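Local coordinates for Vpx protein (Simian immunodeficiency virus, PDB 4Z8L) that recruits the host restriction factor SAMHD1 to a ubiquitin ligase for degradation, and binds zinc, at residues R33-H38 with K76-H81. Sequence-based numbering, arbitrary orientation.
Sequences REARLH and KAMYTH. With ZN (zinc ion), chain G.
H38 and H81 share a zinc ion that ties the loop that follows helix 21-35 to helix 63-84 in the three-helix Vpr/Vpx fold. The two imidazoles use different nitrogens. H38 ND1 lies 2.0 Å from the zinc and H81 NE2 2.1 Å from it. H38 ND1 and H81 NE2 are 3.1 Å apart because they hold the same metal, and no hydrogen bond joins them. The ring planes meet obliquely, at 53°. H81 CG lies anti to its backbone N (chi1 177°), which carries the ring across toward H38. H81 CD2 sits over one face of the H38 ring, and H38 O lies over a face of the H81 ring.

The buried part of the contact is built around M78. Its chain bends at chi2 and chi3 and brings SD and CE between the two backbones. M78 CE touches E34 CG at 3.7 Å and approaches H38 CD2 obliquely. M78 SD packs beside A35 CB at 4.2 Å. M74 of helix 63-84 also touches A35, and an aromatic side chain of another protein's chain packs on M78. The zinc end is looser: M78 and A35 are buried, whereas H38 and H81 are partly exposed. C86, a zinc ligand in another structure of this protein, touches both histidines but does not bind the metal here. E34 OE2 lies at the edge of the H38 ring, in its plane.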
ATOM      1  N   ARG B  33     -10.636  13.430   0.141  1.00 42.23           N
ATOM      2  CA  ARG B  33      -9.990  14.620  -0.424  1.00 34.95           C
ATOM      3  C   ARG B  33      -8.769  14.214  -1.232  1.00 38.88           C
ATOM      4  O   ARG B  33      -8.491  14.799  -2.275  1.00 49.93           O
ATOM      5  CB  ARG B  33      -9.569  15.652   0.642  1.00 49.57           C
ATOM      6  CG  ARG B  33     -10.352  15.720   1.957  1.00 63.90           C
ATOM      7  CD  ARG B  33     -11.853  15.516   1.813  1.00 79.87           C
ATOM      8  NE  ARG B  33     -12.580  16.622   1.214  1.00 98.08           N
ATOM      9  CZ  ARG B  33     -12.932  17.721   1.869  1.00 96.54           C
ATOM     10  NH1 ARG B  33     -12.628  17.860   3.153  1.00 89.42           N
ATOM     11  NH2 ARG B  33     -13.608  18.672   1.238  1.00 96.99           N
ATOM     12  N   GLU B  34      -8.040  13.209  -0.755  1.00 37.41           N
ATOM     13  CA  GLU B  34      -6.836  12.791  -1.462  1.00 42.91           C
ATOM     14  C   GLU B  34      -7.145  11.872  -2.643  1.00 52.10           C
ATOM     15  O   GLU B  34      -6.484  11.946  -3.682  1.00 55.63           O
ATOM     16  CB  GLU B  34      -5.867  12.098  -0.502  1.00 47.43           C
ATOM     17  CG  GLU B  34      -4.595  11.592  -1.167  1.00 41.80           C
ATOM     18  CD  GLU B  34      -3.447  12.580  -1.074  1.00 42.70           C
ATOM     19  OE1 GLU B  34      -3.481  13.457  -0.185  1.00 38.73           O
ATOM     20  OE2 GLU B  34      -2.508  12.477  -1.894  1.00 31.16           O
ATOM     21  N   ALA B  35      -8.153  11.019  -2.495  1.00 51.46           N
ATOM     22  CA  ALA B  35      -8.510  10.088  -3.559  1.00 54.80           C
ATOM     23  C   ALA B  35      -9.154  10.779  -4.752  1.00 37.77           C
ATOM     24  O   ALA B  35      -9.146  10.239  -5.858  1.00 64.24           O
ATOM     25  CB  ALA B  35      -9.433   9.019  -3.033  1.00 40.00           C
ATOM     26  N   ARG B  36      -9.707  11.969  -4.543  1.00 41.60           N
ATOM     27  CA  ARG B  36     -10.281  12.705  -5.669  1.00 50.56           C
ATOM     28  C   ARG B  36      -9.198  13.227  -6.619  1.00 51.38           C
ATOM     29  O   ARG B  36      -9.499  13.739  -7.697  1.00 43.11           O
ATOM     30  CB  ARG B  36     -11.176  13.846  -5.185  1.00 41.90           C
ATOM     31  CG  ARG B  36     -12.559  13.356  -4.776  1.00 56.85           C
ATOM     32  CD  ARG B  36     -13.324  14.391  -3.976  1.00 62.53           C
ATOM     33  NE  ARG B  36     -12.820  15.737  -4.220  1.00 54.34           N
ATOM     34  CZ  ARG B  36     -13.375  16.591  -5.074  1.00 72.87           C
ATOM     35  NH1 ARG B  36     -14.447  16.234  -5.769  1.00 66.12           N
ATOM     36  NH2 ARG B  36     -12.856  17.800  -5.239  1.00 67.77           N
ATOM     37  N   LEU B  37      -7.940  13.103  -6.205  1.00 48.41           N
ATOM     38  CA  LEU B  37      -6.805  13.535  -7.017  1.00 56.60           C
ATOM     39  C   LEU B  37      -6.209  12.405  -7.867  1.00 59.78           C
ATOM     40  O   LEU B  37      -5.198  12.616  -8.536  1.00 71.67           O
ATOM     41  CB  LEU B  37      -5.695  14.120  -6.130  1.00 47.53           C
ATOM     42  CG  LEU B  37      -5.723  15.578  -5.662  1.00 41.72           C
ATOM     43  CD1 LEU B  37      -6.893  15.862  -4.745  1.00 56.50           C
ATOM     44  CD2 LEU B  37      -4.410  15.925  -4.970  1.00 62.88           C
ATOM     45  N   HIS B  38      -6.816  11.217  -7.848  1.00 61.68           N
ATOM     46  CA  HIS B  38      -6.155  10.036  -8.419  1.00 58.14           C
ATOM     47  C   HIS B  38      -6.996   9.074  -9.284  1.00 41.00           C
ATOM     48  O   HIS B  38      -6.469   8.080  -9.794  1.00 52.44           O
ATOM     49  CB  HIS B  38      -5.509   9.238  -7.279  1.00 59.54           C
ATOM     50  CG  HIS B  38      -4.338   9.929  -6.643  1.00 62.06           C
ATOM     51  ND1 HIS B  38      -3.201  10.266  -7.346  1.00 63.49           N
ATOM     52  CD2 HIS B  38      -4.121  10.331  -5.368  1.00 42.14           C
ATOM     53  CE1 HIS B  38      -2.337  10.852  -6.536  1.00 58.20           C
ATOM     54  NE2 HIS B  38      -2.872  10.904  -5.329  1.00 44.57           N
ATOM     55  N   LYS B  76      -6.741   0.635   1.125  1.00 23.91           N
ATOM     56  CA  LYS B  76      -6.074  -0.386   0.325  1.00 24.13           C
ATOM     57  C   LYS B  76      -5.977   0.041  -1.144  1.00 27.59           C
ATOM     58  O   LYS B  76      -5.021  -0.308  -1.844  1.00 30.61           O
ATOM     59  CB  LYS B  76      -6.804  -1.720   0.480  1.00 34.31           C
ATOM     60  CG  LYS B  76      -6.768  -2.214   1.921  1.00 35.28           C
ATOM     61  CD  LYS B  76      -7.642  -3.426   2.168  1.00 34.26           C
ATOM     62  CE  LYS B  76      -7.643  -3.778   3.650  1.00 37.95           C
ATOM     63  NZ  LYS B  76      -8.587  -4.876   3.981  1.00 40.48           N
ATOM     64  N   ALA B  77      -6.958   0.816  -1.598  1.00 24.56           N
ATOM     65  CA  ALA B  77      -6.937   1.372  -2.949  1.00 24.73           C
ATOM     66  C   ALA B  77      -5.821   2.406  -3.112  1.00 32.44           C
ATOM     67  O   ALA B  77      -5.057   2.353  -4.072  1.00 32.75           O
ATOM     68  CB  ALA B  77      -8.280   1.987  -3.290  1.00 24.73           C
ATOM     69  N   MET B  78      -5.746   3.351  -2.179  1.00 22.68           N
ATOM     70  CA  MET B  78      -4.683   4.351  -2.176  1.00 17.71           C
ATOM     71  C   MET B  78      -3.319   3.682  -2.084  1.00 32.39           C
ATOM     72  O   MET B  78      -2.378   4.081  -2.771  1.00 42.30           O
ATOM     73  CB  MET B  78      -4.868   5.337  -1.021  1.00 35.52           C
ATOM     74  CG  MET B  78      -5.915   6.412  -1.283  1.00 38.59           C
ATOM     75  SD  MET B  78      -5.506   7.442  -2.708  1.00 54.80           S
ATOM     76  CE  MET B  78      -3.902   8.077  -2.219  1.00 32.19           C
ATOM     77  N   TYR B  79      -3.219   2.668  -1.229  1.00 29.57           N
ATOM     78  CA  TYR B  79      -2.002   1.871  -1.139  1.00 22.11           C
ATOM     79  C   TYR B  79      -1.634   1.344  -2.523  1.00 29.27           C
ATOM     80  O   TYR B  79      -0.513   1.549  -3.003  1.00 31.43           O
ATOM     81  CB  TYR B  79      -2.181   0.719  -0.146  1.00 26.21           C
ATOM     82  CG  TYR B  79      -1.108  -0.345  -0.226  1.00 23.94           C
ATOM     83  CD1 TYR B  79       0.127  -0.166   0.382  1.00 16.24           C
ATOM     84  CD2 TYR B  79      -1.336  -1.534  -0.908  1.00 32.89           C
ATOM     85  CE1 TYR B  79       1.106  -1.140   0.309  1.00 14.49           C
ATOM     86  CE2 TYR B  79      -0.364  -2.512  -0.987  1.00 28.24           C
ATOM     87  CZ  TYR B  79       0.853  -2.311  -0.377  1.00 21.44           C
ATOM     88  OH  TYR B  79       1.817  -3.289  -0.457  1.00 36.22           O
ATOM     89  N   THR B  80      -2.596   0.682  -3.163  1.00 26.79           N
ATOM     90  CA  THR B  80      -2.389   0.106  -4.488  1.00 25.03           C
ATOM     91  C   THR B  80      -1.906   1.140  -5.501  1.00 37.07           C
ATOM     92  O   THR B  80      -0.882   0.944  -6.149  1.00 33.02           O
ATOM     93  CB  THR B  80      -3.679  -0.534  -5.026  1.00 23.95           C
ATOM     94  OG1 THR B  80      -4.068  -1.622  -4.177  1.00 39.80           O
ATOM     95  CG2 THR B  80      -3.468  -1.048  -6.442  1.00 14.95           C
ATOM     96  N   HIS B  81      -2.649   2.235  -5.632  1.00 29.58           N
ATOM     97  CA  HIS B  81      -2.331   3.285  -6.595  1.00 25.93           C
ATOM     98  C   HIS B  81      -0.970   3.927  -6.368  1.00 35.42           C
ATOM     99  O   HIS B  81      -0.202   4.114  -7.311  1.00 41.14           O
ATOM    100  CB  HIS B  81      -3.403   4.373  -6.573  1.00 41.91           C
ATOM    101  CG  HIS B  81      -3.115   5.518  -7.493  1.00 48.16           C
ATOM    102  ND1 HIS B  81      -3.121   5.392  -8.865  1.00 51.64           N
ATOM    103  CD2 HIS B  81      -2.803   6.811  -7.236  1.00 30.62           C
ATOM    104  CE1 HIS B  81      -2.830   6.558  -9.415  1.00 40.71           C
ATOM    105  NE2 HIS B  81      -2.634   7.436  -8.448  1.00 30.27           N
TER
HETATM  106 ZN    ZN G 201      -2.098   9.452  -8.834  1.00 68.86          ZN